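Local coordinates for Non-heme chloroperoxidase CPO-A1 (Streptomyces aureofaciens, PDB 1A8Q), which may act as a chlorinating enzyme in 7-chlorotetracycline biosynthesis, can also brominate, and works without haem as a peroxidase of the alpha/beta hydrolase superfamily, at residues 121-126 with 199-205; 147-151 with 189-193; 158-163 with 176-180. All coordinates share one frame. Residues are numbered along the deposited sequence.

Interaction 1 of 3, residues 121-126 with 199-205; sequences IPPVMI and FGYTDFT
Residues 121-126 form an irregular loop with a cis peptide bond before P123, and they lie against 199-205, where a helix ends at Y201, T202 leaves helical angles (phi/psi -80/136°) and F204 takes the N-cap position of the next helix. CA atoms pair as P123-F204 (4.9 Å), V124-D203 (4.6 Å), M125-G200 (5.4 Å) and I126-Y201 (5.7 Å). A nearly linear hydrogen bond, F204 N to P123 O at 2.7 Å, ties the backbones. A water links them again, accepting from M125 N (2.9 Å) and donating to F199 O (2.7 Å) and T202 O (2.8 Å). D203 OD1 closes an Asx turn with T205 N (2.8 Å) and also accepts from T205 OG1 (2.7 Å). I121 (chi1 p, chi2 t) points toward 199-205, its CD1 3.6 Å from F204 CE2 and 3.8 Å from F199 CB. M125 CE lies 4.2 Å from F199 CD1, and I126 CD1 3.6 Å from Y201 CE1; Y201 OH is hydrogen-bonded to D137 OD1. I121 and catalytic S94 have side chains about 5 Å apart. Here the chain leaving strand 112-118 meets the chain returning from the helical cap, the base of the cap in an alpha/beta hydrolase fold.

Interaction 2 of 3, residues 147-151 with 189-193; sequences VLTER and IEGGV
This is a small apolar helix-helix contact in the helical cap, between helix 137-162 and the first turn of helix 189-201, away from the catalytic triad. The axes of the two short segments approach to 10.4 Å, and their N-to-C directions lie at 129°, signed crossing angle 129°, so the helices run obliquely antiparallel. The closest CA pair is V147-G192, at 6.6 Å. In 189-193, V193 N bonds to I189 O at 3.1 Å.

V147 (chi1 t) points toward the partner, and its CG1 lies 3.7 Å from V193 CG1, 3.9 Å from I189 CG1 and 4.4 Å from G192 CA. A CB on G192 would sit only 3.2 Å from V147 CG1 and would also be crowded by I189 O of its own helix, at 3.1 Å, consistent with the glycine letting the valine close in on the backbone. L148 (m, t) flanks it, placing CG 3.8 Å from V193 CG1 (V193 chi1 m) and CD2 4.2 Å from CD1 of I189 (t, t). R151, with chi1 p, adds a looser approach of its CD to I189 CG1 at 4.4 Å. No hydrogen bond crosses, and 258 Å² is buried in all.

Around the contact, V147 also rests on F154 and W155 of its own helix, R151 touches M185 just beyond helix 174-184, and G192 O accepts a hydrogen bond from W28.

Interaction 3 of 3, residues 158-163 with 176-180; sequences TAEGFF and NKDAF
A salt bridge joins K177 NZ to E160 OE2 at 2.9 Å, with a weak second hydrogen bond from K177 NZ to E160 OE1 at 3.3 Å; it is reached by an extended lysine (chi1 m, then t, t, t) and a glutamate with chi1 and chi2 both m. Beside it the last turn of helix 137-162 crosses helix 174-184, the segment axes 9.7 Å apart at closest and the N-to-C directions at 119°. The nearest CA atoms are those of A159 and K177, 5.6 Å apart. F180 (chi1 t, chi2 90°) points toward the first helix: its ring has A159 CA over one face, and A159 CB lies 3.8 Å from F180 CD2. The F180 edge meets the face of F162 (chi1 t) in an edge-to-face pair, centroids 4.7 Å apart, planes at 56°. F163 (chi1 m) receives N176 CB over its ring in a CH-pi contact, 4.3 Å to the centroid, and F163 CE2 is 4.1 Å from F180 CB. F162 also stacks edge-to-face with the catalytic H252. A salt bridge between partly exposed side chains and aromatic packing beside it thus join two cap helices, and F162 carries the contact to the triad histidine.

Interactions 2 and 3 lie within the helical cap inserted between strands 112-118 and 215-220, and interaction 1 at its base; along the chain they are nested, interaction 3 within interaction 2, both within interaction 1. Interactions 2 and 3 share helix 137-162, while interactions 1 and 2 use opposite ends of helix 189-201, their centres 21 Å apart. Interaction 1 lies deepest, joins loops to a helix end, and relies on backbone and water bonding besides apolar side chains. Interaction 3, also close to the triad, combines aromatic packing with a salt bridge. Interaction 2, farthest from the centre of the chain, is purely apolar and has two exposed members, L148 and I189.

Interaction 1 of 3, residues 121-126 with 199-205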
ATOM      1  N   ILE A 121       2.006   5.863   3.716  1.00  9.23           N
ATOM      2  CA  ILE A 121       2.241   6.364   5.059  1.00  8.70           C
ATOM      3  C   ILE A 121       3.579   7.022   5.370  1.00  9.66           C
ATOM      4  O   ILE A 121       3.558   7.797   6.344  1.00  9.68           O
ATOM      5  CB  ILE A 121       1.974   5.255   6.100  1.00  8.49           C
ATOM      6  CG1 ILE A 121       2.961   4.097   5.981  1.00  8.68           C
ATOM      7  CG2 ILE A 121       0.501   4.788   5.999  1.00  9.13           C
ATOM      8  CD1 ILE A 121       2.801   3.055   7.100  1.00 10.43           C
ATOM      9  N   PRO A 122       4.685   6.749   4.723  1.00  9.92           N
ATOM     10  CA  PRO A 122       5.957   7.406   5.137  1.00 10.67           C
ATOM     11  C   PRO A 122       5.821   8.889   4.990  1.00 11.35           C
ATOM     12  O   PRO A 122       5.104   9.427   4.150  1.00 11.10           O
ATOM     13  CB  PRO A 122       7.022   6.803   4.220  1.00  9.90           C
ATOM     14  CG  PRO A 122       6.420   5.478   3.800  1.00 11.12           C
ATOM     15  CD  PRO A 122       4.946   5.812   3.647  1.00  9.94           C
ATOM     16  N   PRO A 123       6.546   9.663   5.848  1.00 10.48           N
ATOM     17  CA  PRO A 123       7.461   9.125   6.799  1.00  9.63           C
ATOM     18  C   PRO A 123       6.874   8.624   8.119  1.00  8.92           C
ATOM     19  O   PRO A 123       7.379   7.627   8.611  1.00  9.32           O
ATOM     20  CB  PRO A 123       8.386  10.338   7.147  1.00 10.71           C
ATOM     21  CG  PRO A 123       8.043  11.375   6.150  1.00 13.02           C
ATOM     22  CD  PRO A 123       6.639  11.148   5.667  1.00 11.95           C
ATOM     23  N   VAL A 124       5.923   9.321   8.670  1.00 10.05           N
ATOM     24  CA  VAL A 124       5.302   8.899   9.929  1.00 10.37           C
ATOM     25  C   VAL A 124       3.932   9.540  10.013  1.00 10.12           C
ATOM     26  O   VAL A 124       3.748  10.699   9.676  1.00 11.80           O
ATOM     27  CB  VAL A 124       6.173   9.166  11.173  1.00 13.16           C
ATOM     28  CG1 VAL A 124       6.491  10.639  11.325  1.00 15.34           C
ATOM     29  CG2 VAL A 124       5.481   8.606  12.411  1.00 13.13           C
ATOM     30  N   MET A 125       2.904   8.762  10.455  1.00 10.24           N
ATOM     31  CA  MET A 125       1.575   9.314  10.520  1.00  8.62           C
ATOM     32  C   MET A 125       1.174  10.059  11.794  1.00  8.76           C
ATOM     33  O   MET A 125       0.435  11.035  11.683  1.00 11.84           O
ATOM     34  CB  MET A 125       0.568   8.101  10.430  1.00 10.74           C
ATOM     35  CG  MET A 125       0.757   7.498   9.022  1.00 12.85           C
ATOM     36  SD  MET A 125      -0.588   8.098   7.985  1.00 19.55           S
ATOM     37  CE  MET A 125      -1.916   7.086   8.667  1.00 13.62           C
ATOM     38  N   ILE A 126       1.653   9.564  12.932  1.00 10.80           N
ATOM     39  CA  ILE A 126       1.161  10.114  14.203  1.00 11.42           C
ATOM     40  C   ILE A 126       1.473  11.593  14.413  1.00 12.29           C
ATOM     41  O   ILE A 126       2.582  12.055  14.166  1.00 11.64           O
ATOM     42  CB  ILE A 126       1.672   9.260  15.369  1.00 11.82           C
ATOM     43  CG1 ILE A 126       1.035   9.652  16.706  1.00 13.66           C
ATOM     44  CG2 ILE A 126       3.184   9.273  15.551  1.00 12.62           C
ATOM     45  CD1 ILE A 126      -0.451   9.469  16.781  1.00 14.15           C
ATOM     46  N   PHE A 199       0.900   0.872  11.423  1.00 11.54           N
ATOM     47  CA  PHE A 199       0.989   1.976  10.442  1.00 12.78           C
ATOM     48  C   PHE A 199       0.834   3.346  11.062  1.00 11.93           C
ATOM     49  O   PHE A 199       1.315   4.322  10.471  1.00 12.77           O
ATOM     50  CB  PHE A 199       0.014   1.764   9.288  1.00 12.25           C
ATOM     51  CG  PHE A 199      -1.461   1.892   9.485  1.00 11.84           C
ATOM     52  CD1 PHE A 199      -2.089   3.051   9.871  1.00 13.19           C
ATOM     53  CD2 PHE A 199      -2.271   0.801   9.117  1.00 11.38           C
ATOM     54  CE1 PHE A 199      -3.465   3.169   9.946  1.00 14.92           C
ATOM     55  CE2 PHE A 199      -3.640   0.905   9.231  1.00 11.85           C
ATOM     56  CZ  PHE A 199      -4.259   2.060   9.616  1.00 13.20           C
ATOM     57  N   GLY A 200       0.231   3.428  12.252  1.00 11.50           N
ATOM     58  CA  GLY A 200      -0.014   4.731  12.855  1.00 12.18           C
ATOM     59  C   GLY A 200       1.305   5.281  13.439  1.00 13.42           C
ATOM     60  O   GLY A 200       1.439   6.502  13.472  1.00 13.81           O
ATOM     61  N   TYR A 201       2.118   4.387  13.968  1.00 12.69           N
ATOM     62  CA  TYR A 201       3.192   4.863  14.874  1.00 14.55           C
ATOM     63  C   TYR A 201       4.592   4.613  14.370  1.00 16.72           C
ATOM     64  O   TYR A 201       5.558   5.115  14.991  1.00 17.96           O
ATOM     65  CB  TYR A 201       2.972   4.170  16.244  1.00 15.22           C
ATOM     66  CG  TYR A 201       1.686   4.676  16.892  1.00 15.73           C
ATOM     67  CD1 TYR A 201       1.644   5.799  17.702  1.00 16.70           C
ATOM     68  CD2 TYR A 201       0.483   3.994  16.649  1.00 16.55           C
ATOM     69  CE1 TYR A 201       0.465   6.278  18.246  1.00 17.40           C
ATOM     70  CE2 TYR A 201      -0.699   4.475  17.182  1.00 17.21           C
ATOM     71  CZ  TYR A 201      -0.700   5.572  18.011  1.00 18.51           C
ATOM     72  OH  TYR A 201      -1.922   6.010  18.498  1.00 20.01           O
ATOM     73  N   THR A 202       4.776   3.830  13.307  1.00 13.70           N
ATOM     74  CA  THR A 202       6.148   3.513  12.883  1.00 14.33           C
ATOM     75  C   THR A 202       6.725   4.662  12.078  1.00 13.11           C
ATOM     76  O   THR A 202       6.051   5.194  11.212  1.00 11.89           O
ATOM     77  CB  THR A 202       6.185   2.217  12.049  1.00 14.24           C
ATOM     78  OG1 THR A 202       5.632   1.128  12.815  1.00 14.65           O
ATOM     79  CG2 THR A 202       7.591   1.861  11.606  1.00 14.25           C
ATOM     80  N   ASP A 203       7.984   5.012  12.384  1.00 13.68           N
ATOM     81  CA  ASP A 203       8.600   6.132  11.630  1.00 12.58           C
ATOM     82  C   ASP A 203       9.563   5.569  10.616  1.00 12.50           C
ATOM     83  O   ASP A 203      10.519   4.830  10.941  1.00 14.55           O
ATOM     84  CB  ASP A 203       9.291   7.028  12.680  1.00 16.26           C
ATOM     85  CG  ASP A 203       9.958   8.244  12.113  1.00 18.12           C
ATOM     86  OD1 ASP A 203      10.200   8.305  10.898  1.00 17.50           O
ATOM     87  OD2 ASP A 203      10.255   9.209  12.858  1.00 19.11           O
ATOM     88  N   PHE A 204       9.382   5.923   9.330  1.00 11.70           N
ATOM     89  CA  PHE A 204      10.253   5.386   8.288  1.00 10.69           C
ATOM     90  C   PHE A 204      11.218   6.446   7.764  1.00 13.30           C
ATOM     91  O   PHE A 204      11.867   6.212   6.747  1.00 12.36           O
ATOM     92  CB  PHE A 204       9.404   4.957   7.043  1.00 10.93           C
ATOM     93  CG  PHE A 204       8.396   3.886   7.445  1.00  9.60           C
ATOM     94  CD1 PHE A 204       8.778   2.567   7.515  1.00 11.63           C
ATOM     95  CD2 PHE A 204       7.120   4.279   7.785  1.00 11.41           C
ATOM     96  CE1 PHE A 204       7.853   1.590   7.912  1.00 10.41           C
ATOM     97  CE2 PHE A 204       6.180   3.307   8.199  1.00 10.76           C
ATOM     98  CZ  PHE A 204       6.579   1.986   8.235  1.00 10.39           C
ATOM     99  N   THR A 205      11.375   7.545   8.506  1.00 13.75           N
ATOM    100  CA  THR A 205      12.289   8.584   7.975  1.00 14.78           C
ATOM    101  C   THR A 205      13.663   8.041   7.652  1.00 12.74           C
ATOM    102  O   THR A 205      14.172   8.353   6.559  1.00 13.90           O
ATOM    103  CB  THR A 205      12.391   9.718   9.016  1.00 13.93           C
ATOM    104  OG1 THR A 205      11.106  10.255   9.293  1.00 16.25           O
ATOM    105  CG2 THR A 205      13.250  10.869   8.474  1.00 16.99           C
TER
HETATM  106  O   HOH W   1       3.490   5.935  10.466  1.00 14.23           O

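Interaction 2 of 3, residues 147-151 with 189-193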
ATOM      1  N   VAL A 147     -12.894  -2.115  14.553  1.00  9.05           N
ATOM      2  CA  VAL A 147     -12.668  -3.508  14.153  1.00 10.24           C
ATOM      3  C   VAL A 147     -13.117  -4.456  15.269  1.00 10.68           C
ATOM      4  O   VAL A 147     -13.664  -5.529  15.007  1.00 11.20           O
ATOM      5  CB  VAL A 147     -11.178  -3.743  13.859  1.00 11.50           C
ATOM      6  CG1 VAL A 147     -10.840  -5.204  13.624  1.00 11.87           C
ATOM      7  CG2 VAL A 147     -10.753  -2.875  12.656  1.00 12.03           C
ATOM      8  N   LEU A 148     -12.836  -4.078  16.523  1.00  7.81           N
ATOM      9  CA  LEU A 148     -13.219  -4.975  17.633  1.00 10.61           C
ATOM     10  C   LEU A 148     -14.676  -4.930  17.983  1.00  9.99           C
ATOM     11  O   LEU A 148     -15.148  -5.942  18.596  1.00 11.42           O
ATOM     12  CB  LEU A 148     -12.385  -4.605  18.886  1.00 12.02           C
ATOM     13  CG  LEU A 148     -10.903  -4.987  18.720  1.00 14.07           C
ATOM     14  CD1 LEU A 148     -10.080  -4.360  19.838  1.00 16.64           C
ATOM     15  CD2 LEU A 148     -10.678  -6.487  18.648  1.00 18.27           C
ATOM     16  N   THR A 149     -15.411  -3.894  17.669  1.00 10.15           N
ATOM     17  CA  THR A 149     -16.834  -3.809  17.993  1.00 11.32           C
ATOM     18  C   THR A 149     -17.664  -4.657  17.040  1.00 10.60           C
ATOM     19  O   THR A 149     -18.436  -5.518  17.491  1.00 11.63           O
ATOM     20  CB  THR A 149     -17.302  -2.356  17.900  1.00 13.66           C
ATOM     21  OG1 THR A 149     -16.602  -1.606  18.918  1.00 16.16           O
ATOM     22  CG2 THR A 149     -18.799  -2.217  18.116  1.00 14.97           C
ATOM     23  N   GLU A 150     -17.459  -4.439  15.757  1.00  8.52           N
ATOM     24  CA  GLU A 150     -18.205  -5.282  14.759  1.00  6.72           C
ATOM     25  C   GLU A 150     -17.484  -4.986  13.424  1.00  6.92           C
ATOM     26  O   GLU A 150     -17.829  -4.000  12.764  1.00  9.57           O
ATOM     27  CB  GLU A 150     -19.665  -4.914  14.730  1.00  8.06           C
ATOM     28  CG  GLU A 150     -20.532  -6.105  14.227  1.00  8.50           C
ATOM     29  CD  GLU A 150     -20.241  -6.409  12.750  1.00  9.12           C
ATOM     30  OE1 GLU A 150     -20.853  -5.752  11.920  1.00  8.56           O
ATOM     31  OE2 GLU A 150     -19.381  -7.264  12.485  1.00 10.94           O
ATOM     32  N   ARG A 151     -16.518  -5.814  13.095  1.00  7.42           N
ATOM     33  CA  ARG A 151     -15.707  -5.518  11.880  1.00  7.27           C
ATOM     34  C   ARG A 151     -16.474  -5.433  10.582  1.00  8.31           C
ATOM     35  O   ARG A 151     -16.041  -4.689   9.699  1.00  7.65           O
ATOM     36  CB  ARG A 151     -14.590  -6.572  11.843  1.00  8.71           C
ATOM     37  CG  ARG A 151     -14.988  -8.011  11.540  1.00 11.25           C
ATOM     38  CD  ARG A 151     -13.838  -9.028  11.600  1.00 15.41           C
ATOM     39  NE  ARG A 151     -14.367 -10.400  11.396  1.00 18.12           N
ATOM     40  CZ  ARG A 151     -14.302 -11.131  10.289  1.00 22.62           C
ATOM     41  NH1 ARG A 151     -13.665 -10.707   9.201  1.00 22.05           N
ATOM     42  NH2 ARG A 151     -14.841 -12.358  10.183  1.00 21.96           N
ATOM     43  N   ILE A 189      -8.887 -10.865  12.263  1.00  8.01           N
ATOM     44  CA  ILE A 189      -9.232  -9.731  13.136  1.00  8.92           C
ATOM     45  C   ILE A 189      -7.980  -9.184  13.826  1.00  8.23           C
ATOM     46  O   ILE A 189      -7.887  -7.961  13.949  1.00  8.51           O
ATOM     47  CB  ILE A 189     -10.283 -10.152  14.204  1.00  8.43           C
ATOM     48  CG1 ILE A 189     -10.843  -8.889  14.870  1.00  9.50           C
ATOM     49  CG2 ILE A 189      -9.653 -11.181  15.139  1.00 10.01           C
ATOM     50  CD1 ILE A 189     -12.066  -9.174  15.768  1.00 13.54           C
ATOM     51  N   GLU A 190      -6.977 -10.020  14.068  1.00  8.67           N
ATOM     52  CA  GLU A 190      -5.749  -9.574  14.742  1.00  9.11           C
ATOM     53  C   GLU A 190      -4.939  -8.740  13.752  1.00  9.09           C
ATOM     54  O   GLU A 190      -4.362  -7.732  14.160  1.00 10.07           O
ATOM     55  CB  GLU A 190      -4.963 -10.789  15.209  1.00  8.91           C
ATOM     56  CG  GLU A 190      -3.680 -10.452  15.990  1.00  8.31           C
ATOM     57  CD  GLU A 190      -3.870  -9.693  17.263  1.00 10.90           C
ATOM     58  OE1 GLU A 190      -4.993  -9.310  17.672  1.00 10.73           O
ATOM     59  OE2 GLU A 190      -2.811  -9.354  17.870  1.00 11.49           O
ATOM     60  N   GLY A 191      -4.947  -9.131  12.482  1.00  8.57           N
ATOM     61  CA  GLY A 191      -4.222  -8.280  11.497  1.00  9.11           C
ATOM     62  C   GLY A 191      -4.937  -6.942  11.356  1.00  9.29           C
ATOM     63  O   GLY A 191      -4.297  -5.877  11.162  1.00 11.38           O
ATOM     64  N   GLY A 192      -6.259  -6.938  11.443  1.00  7.23           N
ATOM     65  CA  GLY A 192      -7.068  -5.732  11.399  1.00  8.21           C
ATOM     66  C   GLY A 192      -6.588  -4.715  12.439  1.00 10.88           C
ATOM     67  O   GLY A 192      -6.221  -3.571  12.123  1.00 11.40           O
ATOM     68  N   VAL A 193      -6.515  -5.158  13.690  1.00  8.92           N
ATOM     69  CA  VAL A 193      -6.078  -4.231  14.759  1.00 10.36           C
ATOM     70  C   VAL A 193      -4.587  -4.029  14.860  1.00  9.72           C
ATOM     71  O   VAL A 193      -4.137  -2.867  14.989  1.00 11.91           O
ATOM     72  CB  VAL A 193      -6.589  -4.763  16.136  1.00 13.61           C
ATOM     73  CG1 VAL A 193      -8.114  -4.876  16.114  1.00 15.20           C
ATOM     74  CG2 VAL A 193      -5.958  -6.069  16.520  1.00 18.00           C
TER

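Interaction 3 of 3, residues 158-163 with 176-180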
ATOM      1  N   THR A 158     -16.254   2.422   6.936  1.00  9.56           N
ATOM      2  CA  THR A 158     -14.925   2.925   6.571  1.00 11.18           C
ATOM      3  C   THR A 158     -14.781   3.153   5.076  1.00 10.59           C
ATOM      4  O   THR A 158     -13.986   4.043   4.706  1.00 10.79           O
ATOM      5  CB  THR A 158     -13.893   1.893   7.048  1.00 12.67           C
ATOM      6  OG1 THR A 158     -14.050   1.847   8.493  1.00 12.71           O
ATOM      7  CG2 THR A 158     -12.460   2.308   6.732  1.00 14.22           C
ATOM      8  N   ALA A 159     -15.518   2.384   4.275  1.00  8.85           N
ATOM      9  CA  ALA A 159     -15.385   2.605   2.804  1.00 10.05           C
ATOM     10  C   ALA A 159     -15.750   4.018   2.413  1.00 12.15           C
ATOM     11  O   ALA A 159     -15.180   4.532   1.421  1.00 11.05           O
ATOM     12  CB  ALA A 159     -16.273   1.596   2.085  1.00 11.40           C
ATOM     13  N   GLU A 160     -16.653   4.693   3.107  1.00 10.97           N
ATOM     14  CA  GLU A 160     -17.039   6.060   2.790  1.00 13.80           C
ATOM     15  C   GLU A 160     -15.838   7.016   2.850  1.00 13.56           C
ATOM     16  O   GLU A 160     -15.594   7.711   1.874  1.00 14.49           O
ATOM     17  CB  GLU A 160     -18.110   6.587   3.754  1.00 17.63           C
ATOM     18  CG  GLU A 160     -19.385   5.738   3.746  1.00 22.97           C
ATOM     19  CD  GLU A 160     -20.108   5.807   2.402  1.00 26.78           C
ATOM     20  OE1 GLU A 160     -20.176   6.894   1.791  1.00 29.19           O
ATOM     21  OE2 GLU A 160     -20.631   4.769   1.940  1.00 28.90           O
ATOM     22  N   GLY A 161     -15.090   6.962   3.941  1.00 13.02           N
ATOM     23  CA  GLY A 161     -13.900   7.819   4.035  1.00 12.47           C
ATOM     24  C   GLY A 161     -12.804   7.372   3.075  1.00 11.44           C
ATOM     25  O   GLY A 161     -12.034   8.199   2.555  1.00 10.61           O
ATOM     26  N   PHE A 162     -12.633   6.054   2.911  1.00  9.11           N
ATOM     27  CA  PHE A 162     -11.538   5.537   2.094  1.00  8.42           C
ATOM     28  C   PHE A 162     -11.638   6.091   0.670  1.00  9.47           C
ATOM     29  O   PHE A 162     -10.627   6.388   0.040  1.00  9.64           O
ATOM     30  CB  PHE A 162     -11.645   4.011   2.085  1.00 10.25           C
ATOM     31  CG  PHE A 162     -10.455   3.261   1.573  1.00 12.47           C
ATOM     32  CD1 PHE A 162     -10.356   2.961   0.229  1.00 15.79           C
ATOM     33  CD2 PHE A 162      -9.508   2.800   2.474  1.00 15.18           C
ATOM     34  CE1 PHE A 162      -9.256   2.232  -0.242  1.00 17.10           C
ATOM     35  CE2 PHE A 162      -8.441   2.042   2.017  1.00 13.72           C
ATOM     36  CZ  PHE A 162      -8.346   1.800   0.668  1.00 15.25           C
ATOM     37  N   PHE A 163     -12.848   6.217   0.141  1.00  9.05           N
ATOM     38  CA  PHE A 163     -13.051   6.677  -1.232  1.00  8.62           C
ATOM     39  C   PHE A 163     -13.540   8.111  -1.295  1.00  8.61           C
ATOM     40  O   PHE A 163     -13.858   8.573  -2.407  1.00  9.44           O
ATOM     41  CB  PHE A 163     -14.153   5.807  -1.912  1.00  9.61           C
ATOM     42  CG  PHE A 163     -13.737   4.385  -2.135  1.00 10.78           C
ATOM     43  CD1 PHE A 163     -12.699   4.034  -2.957  1.00 11.67           C
ATOM     44  CD2 PHE A 163     -14.416   3.355  -1.458  1.00 12.66           C
ATOM     45  CE1 PHE A 163     -12.297   2.727  -3.165  1.00 14.81           C
ATOM     46  CE2 PHE A 163     -14.034   2.039  -1.663  1.00 13.19           C
ATOM     47  CZ  PHE A 163     -12.989   1.714  -2.504  1.00 14.03           C
ATOM     48  N   ASN A 176     -17.754  -0.366  -5.623  1.00  6.48           N
ATOM     49  CA  ASN A 176     -16.442  -0.134  -5.026  1.00  5.88           C
ATOM     50  C   ASN A 176     -16.538  -0.425  -3.501  1.00  6.26           C
ATOM     51  O   ASN A 176     -15.596  -1.023  -2.974  1.00  6.99           O
ATOM     52  CB  ASN A 176     -16.053   1.364  -5.171  1.00  7.59           C
ATOM     53  CG  ASN A 176     -15.411   1.747  -6.494  1.00  8.23           C
ATOM     54  OD1 ASN A 176     -15.794   2.748  -7.093  1.00 11.19           O
ATOM     55  ND2 ASN A 176     -14.416   1.010  -6.987  1.00  9.29           N
ATOM     56  N   LYS A 177     -17.587   0.073  -2.920  1.00  7.92           N
ATOM     57  CA  LYS A 177     -17.760  -0.096  -1.459  1.00  8.72           C
ATOM     58  C   LYS A 177     -17.980  -1.563  -1.110  1.00  9.02           C
ATOM     59  O   LYS A 177     -17.444  -2.067  -0.105  1.00  7.98           O
ATOM     60  CB  LYS A 177     -18.909   0.756  -0.948  1.00 10.60           C
ATOM     61  CG  LYS A 177     -18.829   2.250  -1.217  1.00 13.09           C
ATOM     62  CD  LYS A 177     -20.157   2.956  -0.857  1.00 15.50           C
ATOM     63  CE  LYS A 177     -20.069   4.400  -1.372  1.00 19.27           C
ATOM     64  NZ  LYS A 177     -21.208   5.231  -0.852  1.00 20.44           N
ATOM     65  N   ASP A 178     -18.785  -2.246  -1.939  1.00  8.35           N
ATOM     66  CA  ASP A 178     -19.015  -3.659  -1.691  1.00  7.53           C
ATOM     67  C   ASP A 178     -17.747  -4.474  -1.873  1.00  6.06           C
ATOM     68  O   ASP A 178     -17.478  -5.430  -1.153  1.00  7.16           O
ATOM     69  CB  ASP A 178     -20.120  -4.220  -2.606  1.00 10.40           C
ATOM     70  CG  ASP A 178     -21.493  -3.665  -2.261  1.00 15.90           C
ATOM     71  OD1 ASP A 178     -21.764  -3.093  -1.200  1.00 14.75           O
ATOM     72  OD2 ASP A 178     -22.350  -3.690  -3.170  1.00 20.39           O
ATOM     73  N   ALA A 179     -16.914  -4.107  -2.865  1.00  5.05           N
ATOM     74  CA  ALA A 179     -15.657  -4.845  -3.055  1.00  5.66           C
ATOM     75  C   ALA A 179     -14.645  -4.623  -1.916  1.00  4.95           C
ATOM     76  O   ALA A 179     -13.867  -5.526  -1.577  1.00  6.79           O
ATOM     77  CB  ALA A 179     -15.039  -4.448  -4.388  1.00  8.85           C
ATOM     78  N   PHE A 180     -14.648  -3.397  -1.380  1.00  7.32           N
ATOM     79  CA  PHE A 180     -13.828  -3.067  -0.210  1.00  5.74           C
ATOM     80  C   PHE A 180     -14.193  -4.031   0.935  1.00  7.38           C
ATOM     81  O   PHE A 180     -13.294  -4.647   1.520  1.00  7.26           O
ATOM     82  CB  PHE A 180     -14.100  -1.598   0.178  1.00  6.97           C
ATOM     83  CG  PHE A 180     -13.302  -1.140   1.388  1.00  8.07           C
ATOM     84  CD1 PHE A 180     -12.050  -0.575   1.219  1.00  7.47           C
ATOM     85  CD2 PHE A 180     -13.863  -1.223   2.649  1.00  7.48           C
ATOM     86  CE1 PHE A 180     -11.353  -0.140   2.345  1.00  9.98           C
ATOM     87  CE2 PHE A 180     -13.158  -0.778   3.769  1.00 11.46           C
ATOM     88  CZ  PHE A 180     -11.899  -0.233   3.597  1.00 10.16           C
TER